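Local coordinates for outer envelope protein 64, mitochondrial (Arabidopsis thaliana, PDB 6HPG) that probably serves as a chaperone receptor for Hsp90-dependent protein targeting to mitochondria, seen here as its TPR domain, at residues G37-F50 / D62-A76. Sequence-based numbering, arbitrary orientation.
Sequences GANATYYCNRAAAF and DCTKAMLIDKKNVKA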
loop_
_atom_site.group_PDB
_atom_site.type_symbol
_atom_site.label_atom_id
_atom_site.label_comp_id
_atom_site.label_asym_id
_atom_site.label_seq_id
_atom_site.Cartn_x
_atom_site.Cartn_y
_atom_site.Cartn_z
ATOM N N GLY A 37 -6.739 -4.971 14.165
ATOM C CA GLY A 37 -5.350 -4.615 13.958
ATOM C C GLY A 37 -4.482 -5.705 13.347
ATOM O O GLY A 37 -3.280 -5.524 13.202
ATOM N N ALA A 38 -5.082 -6.823 12.962
ATOM C CA ALA A 38 -4.364 -7.972 12.439
ATOM C C ALA A 38 -4.717 -8.215 11.001
ATOM O O ALA A 38 -4.723 -9.364 10.592
ATOM C CB ALA A 38 -4.690 -9.235 13.293
ATOM N N ASN A 39 -5.021 -7.165 10.229
ATOM C CA ASN A 39 -5.349 -7.334 8.791
ATOM C C ASN A 39 -4.416 -6.528 7.923
ATOM O O ASN A 39 -4.427 -5.287 7.980
ATOM C CB ASN A 39 -6.782 -6.942 8.499
ATOM C CG ASN A 39 -7.228 -7.389 7.116
ATOM O OD1 ASN A 39 -6.886 -6.769 6.100
ATOM N ND2 ASN A 39 -7.935 -8.497 7.063
ATOM N N ALA A 40 -3.600 -7.231 7.136
ATOM C CA ALA A 40 -2.592 -6.575 6.318
ATOM C C ALA A 40 -3.210 -5.660 5.275
ATOM O O ALA A 40 -2.659 -4.593 4.989
ATOM C CB ALA A 40 -1.716 -7.602 5.641
ATOM N N THR A 41 -4.314 -6.110 4.666
ATOM C CA THR A 41 -5.038 -5.333 3.635
ATOM C C THR A 41 -5.548 -3.957 4.172
ATOM O O THR A 41 -5.550 -2.953 3.459
ATOM C CB THR A 41 -6.166 -6.223 3.075
ATOM O OG1 THR A 41 -5.571 -7.410 2.579
ATOM C CG2 THR A 41 -6.933 -5.559 1.948
ATOM N N TYR A 42 -5.903 -3.882 5.455
ATOM C CA TYR A 42 -6.419 -2.611 5.998
ATOM C C TYR A 42 -5.329 -1.556 6.016
ATOM O O TYR A 42 -5.539 -0.426 5.561
ATOM C CB TYR A 42 -6.923 -2.774 7.441
ATOM C CG TYR A 42 -8.145 -3.617 7.688
ATOM C CD1 TYR A 42 -8.712 -4.403 6.703
ATOM C CD2 TYR A 42 -8.679 -3.683 8.978
ATOM C CE1 TYR A 42 -9.793 -5.166 6.974
ATOM C CE2 TYR A 42 -9.794 -4.427 9.256
ATOM C CZ TYR A 42 -10.333 -5.201 8.270
ATOM O OH TYR A 42 -11.424 -5.990 8.542
ATOM N N TYR A 43 -4.147 -1.968 6.504
ATOM C CA TYR A 43 -2.926 -1.170 6.432
ATOM C C TYR A 43 -2.451 -0.825 4.981
ATOM O O TYR A 43 -2.053 0.308 4.700
ATOM C CB TYR A 43 -1.769 -1.859 7.211
ATOM C CG TYR A 43 -1.820 -1.715 8.755
ATOM C CD1 TYR A 43 -1.275 -0.614 9.372
ATOM C CD2 TYR A 43 -2.359 -2.707 9.552
ATOM C CE1 TYR A 43 -1.281 -0.464 10.782
ATOM C CE2 TYR A 43 -2.381 -2.584 10.973
ATOM C CZ TYR A 43 -1.839 -1.451 11.565
ATOM O OH TYR A 43 -1.850 -1.290 12.921
ATOM N N CYS A 44 -2.473 -1.816 4.103
ATOM C CA CYS A 44 -2.046 -1.614 2.716
ATOM C C CYS A 44 -2.936 -0.635 1.992
ATOM O O CYS A 44 -2.458 0.185 1.205
ATOM C CB CYS A 44 -2.068 -2.913 1.951
ATOM S SG CYS A 44 -0.809 -2.886 0.652
ATOM N N ASN A 45 -4.248 -0.765 2.211
ATOM C CA ASN A 45 -5.188 0.193 1.690
ATOM C C ASN A 45 -4.914 1.595 2.276
ATOM O O ASN A 45 -4.941 2.589 1.559
ATOM C CB ASN A 45 -6.637 -0.238 1.963
ATOM C CG ASN A 45 -7.082 -1.400 1.104
ATOM O OD1 ASN A 45 -6.371 -1.844 0.190
ATOM N ND2 ASN A 45 -8.254 -1.903 1.388
ATOM N N ARG A 46 -4.652 1.697 3.561
ATOM C CA ARG A 46 -4.423 3.021 4.099
ATOM C C ARG A 46 -3.168 3.644 3.520
ATOM O O ARG A 46 -3.138 4.854 3.283
ATOM C CB ARG A 46 -4.355 3.019 5.621
ATOM C CG ARG A 46 -4.558 4.423 6.166
ATOM C CD ARG A 46 -4.716 4.461 7.663
ATOM N NE ARG A 46 -3.559 3.887 8.344
ATOM C CZ ARG A 46 -3.430 3.844 9.679
ATOM N NH1 ARG A 46 -4.339 4.397 10.500
ATOM N NH2 ARG A 46 -2.370 3.273 10.197
ATOM N N ALA A 47 -2.104 2.830 3.337
ATOM C CA ALA A 47 -0.957 3.312 2.572
ATOM C C ALA A 47 -1.330 3.958 1.249
ATOM O O ALA A 47 -0.786 5.009 0.891
ATOM C CB ALA A 47 0.035 2.203 2.296
ATOM N N ALA A 48 -2.177 3.276 0.489
ATOM C CA ALA A 48 -2.629 3.820 -0.805
ATOM C C ALA A 48 -3.268 5.185 -0.616
ATOM O O ALA A 48 -2.994 6.100 -1.356
ATOM C CB ALA A 48 -3.632 2.873 -1.444
ATOM N N ALA A 49 -4.169 5.331 0.365
ATOM C CA ALA A 49 -4.771 6.681 0.619
ATOM C C ALA A 49 -3.703 7.723 0.986
ATOM O O ALA A 49 -3.740 8.851 0.467
ATOM C CB ALA A 49 -5.848 6.627 1.692
ATOM N N PHE A 50 -2.685 7.309 1.761
ATOM C CA PHE A 50 -1.588 8.213 2.133
ATOM C C PHE A 50 -0.697 8.641 0.961
ATOM O O PHE A 50 -0.290 9.809 0.876
ATOM C CB PHE A 50 -0.706 7.617 3.239
ATOM C CG PHE A 50 -1.249 7.765 4.649
ATOM C CD1 PHE A 50 -1.831 8.967 5.106
ATOM C CD2 PHE A 50 -1.115 6.711 5.557
ATOM C CE1 PHE A 50 -2.269 9.079 6.413
ATOM C CE2 PHE A 50 -1.596 6.815 6.862
ATOM C CZ PHE A 50 -2.153 7.992 7.290
ATOM N N ASP A 62 2.954 2.139 7.161
ATOM C CA ASP A 62 1.820 1.233 6.910
ATOM C C ASP A 62 2.138 0.032 6.014
ATOM O O ASP A 62 1.595 -1.034 6.243
ATOM C CB ASP A 62 0.638 1.998 6.301
ATOM C CG ASP A 62 -0.248 2.661 7.328
ATOM O OD1 ASP A 62 0.044 2.594 8.574
ATOM O OD2 ASP A 62 -1.227 3.292 6.843
ATOM N N CYS A 63 2.884 0.228 4.924
ATOM C CA CYS A 63 3.310 -0.919 4.130
ATOM C C CYS A 63 4.219 -1.794 4.931
ATOM O O CYS A 63 4.195 -2.996 4.745
ATOM C CB CYS A 63 4.088 -0.532 2.893
ATOM S SG CYS A 63 3.139 0.461 1.793
ATOM N N THR A 64 5.063 -1.190 5.768
ATOM C CA THR A 64 5.958 -1.972 6.629
ATOM C C THR A 64 5.183 -2.811 7.662
ATOM O O THR A 64 5.600 -3.941 7.941
ATOM C CB THR A 64 7.060 -1.094 7.267
ATOM O OG1 THR A 64 7.894 -0.548 6.226
ATOM C CG2 THR A 64 7.982 -1.934 8.211
ATOM N N LYS A 65 4.064 -2.299 8.204
ATOM C CA LYS A 65 3.235 -3.103 9.128
ATOM C C LYS A 65 2.480 -4.200 8.412
ATOM O O LYS A 65 2.291 -5.334 8.939
ATOM C CB LYS A 65 2.215 -2.230 9.868
ATOM C CG LYS A 65 1.446 -2.973 10.961
ATOM C CD LYS A 65 2.065 -2.738 12.331
ATOM C CE LYS A 65 1.233 -3.337 13.462
ATOM N NZ LYS A 65 0.978 -2.325 14.529
ATOM N N ALA A 66 2.019 -3.863 7.207
ATOM C CA ALA A 66 1.327 -4.835 6.364
ATOM C C ALA A 66 2.232 -6.053 6.091
ATOM O O ALA A 66 1.768 -7.183 6.066
ATOM C CB ALA A 66 0.875 -4.195 5.058
ATOM N N MET A 67 3.522 -5.808 5.902
ATOM C CA MET A 67 4.446 -6.925 5.640
ATOM C C MET A 67 4.698 -7.761 6.913
ATOM O O MET A 67 4.908 -8.941 6.800
ATOM C CB MET A 67 5.751 -6.412 5.082
ATOM C CG MET A 67 5.659 -5.724 3.740
ATOM S SD MET A 67 7.183 -4.808 3.479
ATOM C CE MET A 67 6.736 -3.799 2.052
ATOM N N LEU A 68 4.658 -7.146 8.097
ATOM C CA LEU A 68 4.753 -7.878 9.391
ATOM C C LEU A 68 3.603 -8.857 9.563
ATOM O O LEU A 68 3.785 -10.001 9.946
ATOM C CB LEU A 68 4.736 -6.916 10.577
ATOM C CG LEU A 68 5.806 -5.842 10.750
ATOM C CD1 LEU A 68 5.543 -5.088 12.048
ATOM C CD2 LEU A 68 7.201 -6.440 10.758
ATOM N N ILE A 69 2.405 -8.386 9.245
ATOM C CA ILE A 69 1.218 -9.211 9.278
ATOM C C ILE A 69 1.271 -10.258 8.159
ATOM O O ILE A 69 0.967 -11.420 8.381
ATOM C CB ILE A 69 -0.062 -8.332 9.189
ATOM C CG1 ILE A 69 -0.191 -7.467 10.452
ATOM C CG2 ILE A 69 -1.305 -9.200 9.022
ATOM C CD1 ILE A 69 -1.116 -6.259 10.314
ATOM N N ASP A 70 1.680 -9.859 6.953
ATOM C CA ASP A 70 1.725 -10.792 5.839
ATOM C C ASP A 70 2.812 -10.417 4.847
ATOM O O ASP A 70 2.656 -9.526 3.981
ATOM C CB ASP A 70 0.366 -10.834 5.165
ATOM C CG ASP A 70 0.321 -11.727 3.924
ATOM O OD1 ASP A 70 1.124 -12.676 3.774
ATOM O OD2 ASP A 70 -0.564 -11.458 3.098
ATOM N N LYS A 71 3.895 -11.160 4.970
ATOM C CA LYS A 71 5.051 -11.043 4.085
ATOM C C LYS A 71 4.755 -11.120 2.626
ATOM O O LYS A 71 5.520 -10.586 1.846
ATOM C CB LYS A 71 6.080 -12.148 4.409
ATOM C CG LYS A 71 7.150 -11.698 5.394
ATOM C CD LYS A 71 8.335 -12.653 5.468
ATOM C CE LYS A 71 9.612 -11.903 5.832
ATOM N NZ LYS A 71 10.774 -12.822 5.965
ATOM N N LYS A 72 3.696 -11.836 2.237
ATOM C CA LYS A 72 3.410 -12.067 0.831
ATOM C C LYS A 72 2.469 -11.008 0.209
ATOM O O LYS A 72 2.060 -11.166 -0.901
ATOM C CB LYS A 72 2.885 -13.484 0.648
ATOM C CG LYS A 72 3.941 -14.531 0.995
ATOM C CD LYS A 72 3.366 -15.931 0.973
ATOM C CE LYS A 72 4.471 -16.974 1.028
ATOM N NZ LYS A 72 3.932 -18.339 1.292
ATOM N N ASN A 73 2.134 -9.935 0.932
ATOM C CA ASN A 73 1.314 -8.875 0.389
ATOM C C ASN A 73 2.001 -8.059 -0.714
ATOM O O ASN A 73 2.794 -7.169 -0.426
ATOM C CB ASN A 73 0.857 -7.898 1.479
ATOM C CG ASN A 73 -0.192 -6.960 0.962
ATOM O OD1 ASN A 73 0.080 -6.167 0.047
ATOM N ND2 ASN A 73 -1.431 -7.142 1.414
ATOM N N VAL A 74 1.623 -8.309 -1.959
ATOM C CA VAL A 74 2.327 -7.750 -3.097
ATOM C C VAL A 74 2.267 -6.232 -3.104
ATOM O O VAL A 74 3.264 -5.556 -3.356
ATOM C CB VAL A 74 1.758 -8.239 -4.442
ATOM C CG1 VAL A 74 2.484 -7.558 -5.615
ATOM C CG2 VAL A 74 1.876 -9.747 -4.551
ATOM N N LYS A 75 1.078 -5.713 -2.896
ATOM C CA LYS A 75 0.839 -4.284 -2.905
ATOM C C LYS A 75 1.604 -3.497 -1.841
ATOM O O LYS A 75 1.962 -2.361 -2.085
ATOM C CB LYS A 75 -0.669 -3.984 -2.895
ATOM C CG LYS A 75 -1.344 -4.366 -4.213
ATOM C CD LYS A 75 -2.723 -3.739 -4.387
ATOM C CE LYS A 75 -3.568 -4.454 -5.442
ATOM N NZ LYS A 75 -4.942 -3.859 -5.637
ATOM N N ALA A 76 1.934 -4.122 -0.716
ATOM C CA ALA A 76 2.775 -3.497 0.298
ATOM C C ALA A 76 4.178 -3.141 -0.217
ATOM O O ALA A 76 4.725 -2.073 0.102
ATOM C CB ALA A 76 2.820 -4.380 1.560
#
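Ala40 and Ala66 meet where the backbones of the two antiparallel helices of the second TPR repeat come nearest, their CA atoms 4.3 Å apart. This is the helix A–helix B hairpin of a tetratricopeptide repeat, with the segment axes 8.0 Å apart at 163°. Small side chains make the tight part: the CB of Ala40 rests on the backbone O of Ala66, and farther along, the CB of Ala47 touches the SG of Cys63.

Buried beside them, Asp62 fits as a knob among Tyr43, Arg46, Ala47 and Phe50. Arg46 grips Asp62 side-on, its NE to Asp62 OD2 at 2.8 Å and its NH2 to Asp62 OD1 at 3.0 Å. Both bonds are nearly straight and arrive on the syn sides of a carboxylate only 5° from the guanidinium plane; the bend at chi3 (58°) turns the arginine into this position. Thr30 OG1, on the preceding helix, takes Arg46 NH1, giving the guanidinium a second partner.

Tyr43, partly exposed, marks the passage to the solvent side. One face of its ring carries the CG of Lys65, a CH-pi contact 3.6 Å from the centroid, while OD1 of Asp62 lies at the ring edge. Ile69 packs its CG2 on Ala40 and its CD1 on Tyr43 CD2, with CD1 also bordering the exposed loop at Gly37. Here the contact loosens: NZ of exposed Lys65 makes merely a weak hydrogen bond to the tyrosine OH.

Toward the third repeat, Lys75 sends its NZ to the bound peptide, whose backbone Asn45 also holds. At the start of helix 74-86, Ala76 N lies 3.3 Å from the SG of Cys44, which reaches across from helix 40-52; Asn73, the N-cap, accepts from this Ala76 N through its OD1 at 2.9 Å.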